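Local coordinates for kinetochore-associated protein NSL1 homolog (Homo sapiens, PDB 5LSI) that forms part of the MIS12 complex, which is required for kinetochore formation and for normal chromosome alignment and segregation in mitosis, at residues Arg14-Thr24 and Asn64-Ala75. Residues are numbered along the deposited sequence; the frame is centred on the assembly and turned at random.
Sequences RVRCTSKRAVT and NISINGQAWQEA
K20 lies across one face of the W72 indole. CG anti to the backbone N (chi1 -161°) and a straight chain beyond carry it over the ring: K20 CG sits 3.6 Å from the centroid of the six-membered ring, a CH-pi contact, and K20 NZ stands over the five-membered ring in a cation-pi interaction. K20 NZ donates to W72 O at 2.9 Å and to A75 O at 3.0 Å, the latter from above the carbonyl plane. W72 O also accepts from A75 N, from the opposite face of its plane. Lysine suits the place by its long apolar chain over the ring and its several N-H groups. V23 CG1 packs against the same indole and, at 3.7 Å, against I65 CD1, while T24 OG1 meets the ring edge and donates to K20 O.

Before the helix, whose N-cap S19 accepts from A22 N through OG, strand 15-17 pairs in parallel with strand 65-67. V15 N donates to N64 O, S66 N to V15 O, C17 N to S66 O and N68 N to C17 O. One face carries V15, C17, I65 and I67, whose apolar side chains pack together; the other carries R16 and S66. S66 OG bonds two waters: one donates to R14 O, the other donates to C17 O and accepts from G69 N. S66 CB underlies the R14 guanidinium, whose NH2 is salt-bridged to D12. N64 ND2 donates to A60 O; the N64 amide and T18 OG1 also hydrogen-bond to the chain of another protein. N68 and G69 accept positive phi in the type I' turn I67-Q70. In this N-terminal piece of NSL1, the two-stranded parallel sheet ties the strand before helix 20-35 to that after helix 46-62, closing the helical hairpin's open end.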
ATOM      1  N   ARG B  14     -10.548  -6.528   4.187  1.00 27.47           N
ATOM      2  CA  ARG B  14      -9.887  -6.024   2.993  1.00 27.90           C
ATOM      3  C   ARG B  14     -10.633  -4.811   2.454  1.00 30.00           C
ATOM      4  O   ARG B  14     -11.863  -4.734   2.530  1.00 29.63           O
ATOM      5  CB  ARG B  14      -9.810  -7.117   1.925  1.00 25.58           C
ATOM      6  CG  ARG B  14      -8.951  -8.308   2.311  1.00 26.68           C
ATOM      7  CD  ARG B  14      -9.025  -9.403   1.259  1.00 29.56           C
ATOM      8  NE  ARG B  14     -10.394  -9.878   1.076  1.00 34.62           N
ATOM      9  CZ  ARG B  14     -10.760 -10.772   0.162  1.00 40.69           C
ATOM     10  NH1 ARG B  14      -9.858 -11.295  -0.659  1.00 38.05           N
ATOM     11  NH2 ARG B  14     -12.030 -11.142   0.067  1.00 41.48           N
ATOM     12  N   VAL B  15      -9.879  -3.849   1.923  1.00 29.07           N
ATOM     13  CA  VAL B  15     -10.485  -2.660   1.334  1.00 27.81           C
ATOM     14  C   VAL B  15     -11.272  -3.066   0.095  1.00 25.29           C
ATOM     15  O   VAL B  15     -10.742  -3.724  -0.808  1.00 30.90           O
ATOM     16  CB  VAL B  15      -9.409  -1.616   1.006  1.00 27.81           C
ATOM     17  CG1 VAL B  15     -10.047  -0.331   0.497  1.00 28.93           C
ATOM     18  CG2 VAL B  15      -8.551  -1.345   2.230  1.00 22.51           C
ATOM     19  N   ARG B  16     -12.546  -2.683   0.053  1.00 29.12           N
ATOM     20  CA  ARG B  16     -13.470  -3.115  -0.996  1.00 32.17           C
ATOM     21  C   ARG B  16     -13.323  -2.198  -2.202  1.00 32.47           C
ATOM     22  O   ARG B  16     -13.894  -1.107  -2.240  1.00 32.43           O
ATOM     23  CB  ARG B  16     -14.905  -3.108  -0.479  1.00 33.20           C
ATOM     24  CG  ARG B  16     -15.215  -4.238   0.481  1.00 39.32           C
ATOM     25  CD  ARG B  16     -16.348  -3.885   1.429  1.00 44.18           C
ATOM     26  NE  ARG B  16     -16.658  -5.001   2.320  1.00 51.12           N
ATOM     27  CZ  ARG B  16     -17.471  -4.922   3.367  1.00 54.07           C
ATOM     28  NH1 ARG B  16     -18.061  -3.772   3.667  1.00 52.49           N
ATOM     29  NH2 ARG B  16     -17.693  -5.994   4.116  1.00 53.93           N
ATOM     30  N   CYS B  17     -12.571  -2.644  -3.201  1.00 31.87           N
ATOM     31  CA  CYS B  17     -12.344  -1.866  -4.408  1.00 32.63           C
ATOM     32  C   CYS B  17     -13.130  -2.454  -5.571  1.00 35.32           C
ATOM     33  O   CYS B  17     -13.573  -3.605  -5.535  1.00 38.89           O
ATOM     34  CB  CYS B  17     -10.853  -1.812  -4.753  1.00 29.59           C
ATOM     35  SG  CYS B  17      -9.865  -0.911  -3.540  1.00 31.65           S
ATOM     36  N   THR B  18     -13.298  -1.640  -6.612  1.00 38.45           N
ATOM     37  CA  THR B  18     -14.061  -2.023  -7.792  1.00 40.84           C
ATOM     38  C   THR B  18     -13.241  -2.077  -9.071  1.00 39.24           C
ATOM     39  O   THR B  18     -13.602  -2.828  -9.978  1.00 44.20           O
ATOM     40  CB  THR B  18     -15.231  -1.054  -8.015  1.00 41.26           C
ATOM     41  OG1 THR B  18     -14.721   0.250  -8.322  1.00 46.40           O
ATOM     42  CG2 THR B  18     -16.102  -0.968  -6.774  1.00 42.85           C
ATOM     43  N   SER B  19     -12.157  -1.307  -9.176  1.00 38.20           N
ATOM     44  CA  SER B  19     -11.395  -1.189 -10.415  1.00 36.14           C
ATOM     45  C   SER B  19      -9.970  -1.682 -10.194  1.00 32.28           C
ATOM     46  O   SER B  19      -9.186  -1.042  -9.486  1.00 28.40           O
ATOM     47  CB  SER B  19     -11.395   0.252 -10.921  1.00 32.27           C
ATOM     48  OG  SER B  19     -10.555   0.373 -12.052  1.00 30.91           O
ATOM     49  N   LYS B  20      -9.633  -2.806 -10.828  1.00 33.45           N
ATOM     50  CA  LYS B  20      -8.273  -3.326 -10.763  1.00 29.75           C
ATOM     51  C   LYS B  20      -7.284  -2.390 -11.449  1.00 29.93           C
ATOM     52  O   LYS B  20      -6.152  -2.219 -10.981  1.00 31.71           O
ATOM     53  CB  LYS B  20      -8.234  -4.717 -11.393  1.00 34.51           C
ATOM     54  CG  LYS B  20      -7.039  -5.566 -11.025  1.00 35.52           C
ATOM     55  CD  LYS B  20      -7.273  -7.010 -11.444  1.00 38.20           C
ATOM     56  CE  LYS B  20      -6.013  -7.845 -11.312  1.00 39.15           C
ATOM     57  NZ  LYS B  20      -6.259  -9.270 -11.667  1.00 46.05           N
ATOM     58  N   ARG B  21      -7.689  -1.772 -12.562  1.00 33.01           N
ATOM     59  CA  ARG B  21      -6.778  -0.884 -13.276  1.00 28.80           C
ATOM     60  C   ARG B  21      -6.463   0.362 -12.460  1.00 25.12           C
ATOM     61  O   ARG B  21      -5.313   0.812 -12.427  1.00 25.83           O
ATOM     62  CB  ARG B  21      -7.366  -0.490 -14.628  1.00 31.74           C
ATOM     63  CG  ARG B  21      -6.495   0.483 -15.400  1.00 35.29           C
ATOM     64  CD  ARG B  21      -7.197   0.990 -16.650  1.00 43.20           C
ATOM     65  NE  ARG B  21      -7.663  -0.105 -17.497  1.00 49.68           N
ATOM     66  CZ  ARG B  21      -8.380   0.060 -18.604  1.00 55.60           C
ATOM     67  NH1 ARG B  21      -8.716   1.280 -19.006  1.00 50.88           N
ATOM     68  NH2 ARG B  21      -8.762  -0.997 -19.310  1.00 57.09           N
ATOM     69  N   ALA B  22      -7.472   0.933 -11.798  1.00 26.94           N
ATOM     70  CA  ALA B  22      -7.252   2.141 -11.006  1.00 26.66           C
ATOM     71  C   ALA B  22      -6.304   1.880  -9.838  1.00 28.67           C
ATOM     72  O   ALA B  22      -5.497   2.748  -9.478  1.00 26.02           O
ATOM     73  CB  ALA B  22      -8.590   2.685 -10.507  1.00 28.04           C
ATOM     74  N   VAL B  23      -6.388   0.695  -9.230  1.00 24.70           N
ATOM     75  CA  VAL B  23      -5.440   0.339  -8.177  1.00 23.90           C
ATOM     76  C   VAL B  23      -4.033   0.227  -8.749  1.00 25.09           C
ATOM     77  O   VAL B  23      -3.063   0.712  -8.150  1.00 28.47           O
ATOM     78  CB  VAL B  23      -5.875  -0.964  -7.482  1.00 25.90           C
ATOM     79  CG1 VAL B  23      -4.817  -1.417  -6.479  1.00 20.92           C
ATOM     80  CG2 VAL B  23      -7.220  -0.782  -6.798  1.00 23.52           C
ATOM     81  N   THR B  24      -3.902  -0.406  -9.919  1.00 24.48           N
ATOM     82  CA  THR B  24      -2.598  -0.542 -10.563  1.00 24.67           C
ATOM     83  C   THR B  24      -1.979   0.821 -10.854  1.00 24.01           C
ATOM     84  O   THR B  24      -0.769   1.013 -10.681  1.00 25.50           O
ATOM     85  CB  THR B  24      -2.738  -1.355 -11.853  1.00 28.14           C
ATOM     86  OG1 THR B  24      -3.002  -2.725 -11.528  1.00 32.29           O
ATOM     87  CG2 THR B  24      -1.474  -1.275 -12.695  1.00 29.08           C
ATOM     88  N   ASN B  64      -4.537  -7.152   0.347  1.00 25.91           N
ATOM     89  CA  ASN B  64      -5.377  -6.526   1.359  1.00 21.48           C
ATOM     90  C   ASN B  64      -6.545  -5.751   0.761  1.00 25.59           C
ATOM     91  O   ASN B  64      -7.165  -4.936   1.452  1.00 25.31           O
ATOM     92  CB  ASN B  64      -4.537  -5.612   2.249  1.00 21.41           C
ATOM     93  CG  ASN B  64      -3.797  -6.377   3.315  1.00 23.97           C
ATOM     94  OD1 ASN B  64      -4.377  -6.748   4.334  1.00 24.82           O
ATOM     95  ND2 ASN B  64      -2.515  -6.631   3.083  1.00 22.81           N
ATOM     96  N   ILE B  65      -6.858  -5.984  -0.513  1.00 24.62           N
ATOM     97  CA  ILE B  65      -8.049  -5.421  -1.130  1.00 25.63           C
ATOM     98  C   ILE B  65      -8.818  -6.553  -1.793  1.00 24.82           C
ATOM     99  O   ILE B  65      -8.282  -7.630  -2.062  1.00 27.58           O
ATOM    100  CB  ILE B  65      -7.737  -4.311  -2.165  1.00 29.87           C
ATOM    101  CG1 ILE B  65      -7.174  -4.909  -3.455  1.00 31.36           C
ATOM    102  CG2 ILE B  65      -6.767  -3.288  -1.600  1.00 27.45           C
ATOM    103  CD1 ILE B  65      -6.766  -3.866  -4.481  1.00 29.84           C
ATOM    104  N   SER B  66     -10.095  -6.297  -2.039  1.00 27.49           N
ATOM    105  CA  SER B  66     -10.914  -7.148  -2.884  1.00 31.60           C
ATOM    106  C   SER B  66     -11.355  -6.346  -4.101  1.00 33.71           C
ATOM    107  O   SER B  66     -11.561  -5.132  -4.022  1.00 32.36           O
ATOM    108  CB  SER B  66     -12.138  -7.685  -2.129  1.00 32.91           C
ATOM    109  OG  SER B  66     -12.952  -6.623  -1.659  1.00 38.43           O
ATOM    110  N   ILE B  67     -11.475  -7.029  -5.232  1.00 35.15           N
ATOM    111  CA  ILE B  67     -11.969  -6.428  -6.465  1.00 40.04           C
ATOM    112  C   ILE B  67     -13.366  -6.989  -6.688  1.00 45.03           C
ATOM    113  O   ILE B  67     -13.524  -8.132  -7.135  1.00 47.87           O
ATOM    114  CB  ILE B  67     -11.047  -6.711  -7.656  1.00 42.39           C
ATOM    115  CG1 ILE B  67      -9.644  -6.163  -7.389  1.00 34.55           C
ATOM    116  CG2 ILE B  67     -11.624  -6.109  -8.937  1.00 41.26           C
ATOM    117  CD1 ILE B  67      -9.607  -4.669  -7.173  1.00 34.66           C
ATOM    118  N   ASN B  68     -14.383  -6.186  -6.367  1.00 45.38           N
ATOM    119  CA  ASN B  68     -15.783  -6.609  -6.440  1.00 51.10           C
ATOM    120  C   ASN B  68     -16.007  -7.879  -5.618  1.00 49.77           C
ATOM    121  O   ASN B  68     -16.555  -8.874  -6.098  1.00 51.92           O
ATOM    122  CB  ASN B  68     -16.228  -6.800  -7.893  1.00 47.74           C
ATOM    123  CG  ASN B  68     -16.197  -5.507  -8.686  1.00 48.43           C
ATOM    124  OD1 ASN B  68     -16.690  -4.473  -8.234  1.00 50.82           O
ATOM    125  ND2 ASN B  68     -15.607  -5.557  -9.875  1.00 45.44           N
ATOM    126  N   GLY B  69     -15.556  -7.841  -4.363  1.00 46.31           N
ATOM    127  CA  GLY B  69     -15.697  -8.960  -3.456  1.00 47.92           C
ATOM    128  C   GLY B  69     -14.799 -10.145  -3.731  1.00 47.69           C
ATOM    129  O   GLY B  69     -14.821 -11.107  -2.953  1.00 49.01           O
ATOM    130  N   GLN B  70     -14.011 -10.114  -4.800  1.00 43.91           N
ATOM    131  CA  GLN B  70     -13.136 -11.214  -5.177  1.00 45.69           C
ATOM    132  C   GLN B  70     -11.687 -10.876  -4.857  1.00 46.15           C
ATOM    133  O   GLN B  70     -11.311  -9.711  -4.709  1.00 43.68           O
ATOM    134  CB  GLN B  70     -13.262 -11.529  -6.671  1.00 51.55           C
ATOM    135  CG  GLN B  70     -14.686 -11.558  -7.198  1.00 52.98           C
ATOM    136  CD  GLN B  70     -14.739 -11.830  -8.690  1.00 60.41           C
ATOM    137  OE1 GLN B  70     -13.805 -12.393  -9.264  1.00 61.60           O
ATOM    138  NE2 GLN B  70     -15.827 -11.419  -9.331  1.00 57.21           N
ATOM    139  N   ALA B  71     -10.866 -11.918  -4.768  1.00 45.63           N
ATOM    140  CA  ALA B  71      -9.436 -11.721  -4.607  1.00 45.59           C
ATOM    141  C   ALA B  71      -8.847 -11.075  -5.858  1.00 48.17           C
ATOM    142  O   ALA B  71      -9.405 -11.152  -6.956  1.00 47.27           O
ATOM    143  CB  ALA B  71      -8.737 -13.047  -4.319  1.00 44.38           C
ATOM    144  N   TRP B  72      -7.694 -10.430  -5.674  1.00 42.69           N
ATOM    145  CA  TRP B  72      -7.070  -9.679  -6.761  1.00 42.74           C
ATOM    146  C   TRP B  72      -6.727 -10.584  -7.939  1.00 47.93           C
ATOM    147  O   TRP B  72      -7.083 -10.292  -9.086  1.00 45.21           O
ATOM    148  CB  TRP B  72      -5.818  -8.972  -6.240  1.00 37.27           C
ATOM    149  CG  TRP B  72      -4.965  -8.333  -7.298  1.00 34.97           C
ATOM    150  CD1 TRP B  72      -4.001  -8.937  -8.055  1.00 37.38           C
ATOM    151  CD2 TRP B  72      -4.977  -6.956  -7.688  1.00 32.69           C
ATOM    152  NE1 TRP B  72      -3.424  -8.022  -8.903  1.00 37.97           N
ATOM    153  CE2 TRP B  72      -4.003  -6.799  -8.694  1.00 34.83           C
ATOM    154  CE3 TRP B  72      -5.717  -5.843  -7.287  1.00 33.64           C
ATOM    155  CZ2 TRP B  72      -3.756  -5.576  -9.305  1.00 33.67           C
ATOM    156  CZ3 TRP B  72      -5.468  -4.629  -7.896  1.00 35.45           C
ATOM    157  CH2 TRP B  72      -4.497  -4.505  -8.894  1.00 30.87           C
ATOM    158  N   GLN B  73      -6.029 -11.690  -7.673  1.00 45.33           N
ATOM    159  CA  GLN B  73      -5.542 -12.546  -8.747  1.00 49.35           C
ATOM    160  C   GLN B  73      -6.666 -13.247  -9.497  1.00 52.80           C
ATOM    161  O   GLN B  73      -6.450 -13.700 -10.626  1.00 60.45           O
ATOM    162  CB  GLN B  73      -4.567 -13.585  -8.190  1.00 49.94           C
ATOM    163  CG  GLN B  73      -5.142 -14.463  -7.083  1.00 56.78           C
ATOM    164  CD  GLN B  73      -5.090 -13.808  -5.713  1.00 57.80           C
ATOM    165  OE1 GLN B  73      -5.027 -12.583  -5.595  1.00 53.37           O
ATOM    166  NE2 GLN B  73      -5.114 -14.627  -4.666  1.00 61.93           N
ATOM    167  N   GLU B  74      -7.855 -13.345  -8.907  1.00 52.77           N
ATOM    168  CA  GLU B  74      -8.973 -14.028  -9.541  1.00 56.20           C
ATOM    169  C   GLU B  74      -9.976 -13.072 -10.173  1.00 58.70           C
ATOM    170  O   GLU B  74     -10.991 -13.528 -10.706  1.00 66.03           O
ATOM    171  CB  GLU B  74      -9.684 -14.928  -8.524  1.00 54.54           C
ATOM    172  CG  GLU B  74     -10.490 -14.182  -7.475  1.00 56.47           C
ATOM    173  CD  GLU B  74     -11.145 -15.120  -6.476  1.00 65.17           C
ATOM    174  OE1 GLU B  74     -11.372 -14.702  -5.319  1.00 67.00           O
ATOM    175  OE2 GLU B  74     -11.428 -16.280  -6.844  1.00 71.21           O
ATOM    176  N   ALA B  75      -9.720 -11.768 -10.135  1.00 56.88           N
ATOM    177  CA  ALA B  75     -10.611 -10.771 -10.707  1.00 58.42           C
ATOM    178  C   ALA B  75      -9.984 -10.167 -11.961  1.00 61.19           C
ATOM    179  O   ALA B  75      -8.878 -10.529 -12.376  1.00 59.91           O
ATOM    180  CB  ALA B  75     -10.938  -9.689  -9.677  1.00 53.01           C
TER
HETATM  181  O   HOH W   1     -13.652  -6.873   1.178  1.00 42.21           O
HETATM  182  O   HOH W   2     -14.678  -5.445  -3.654  1.00 45.50           O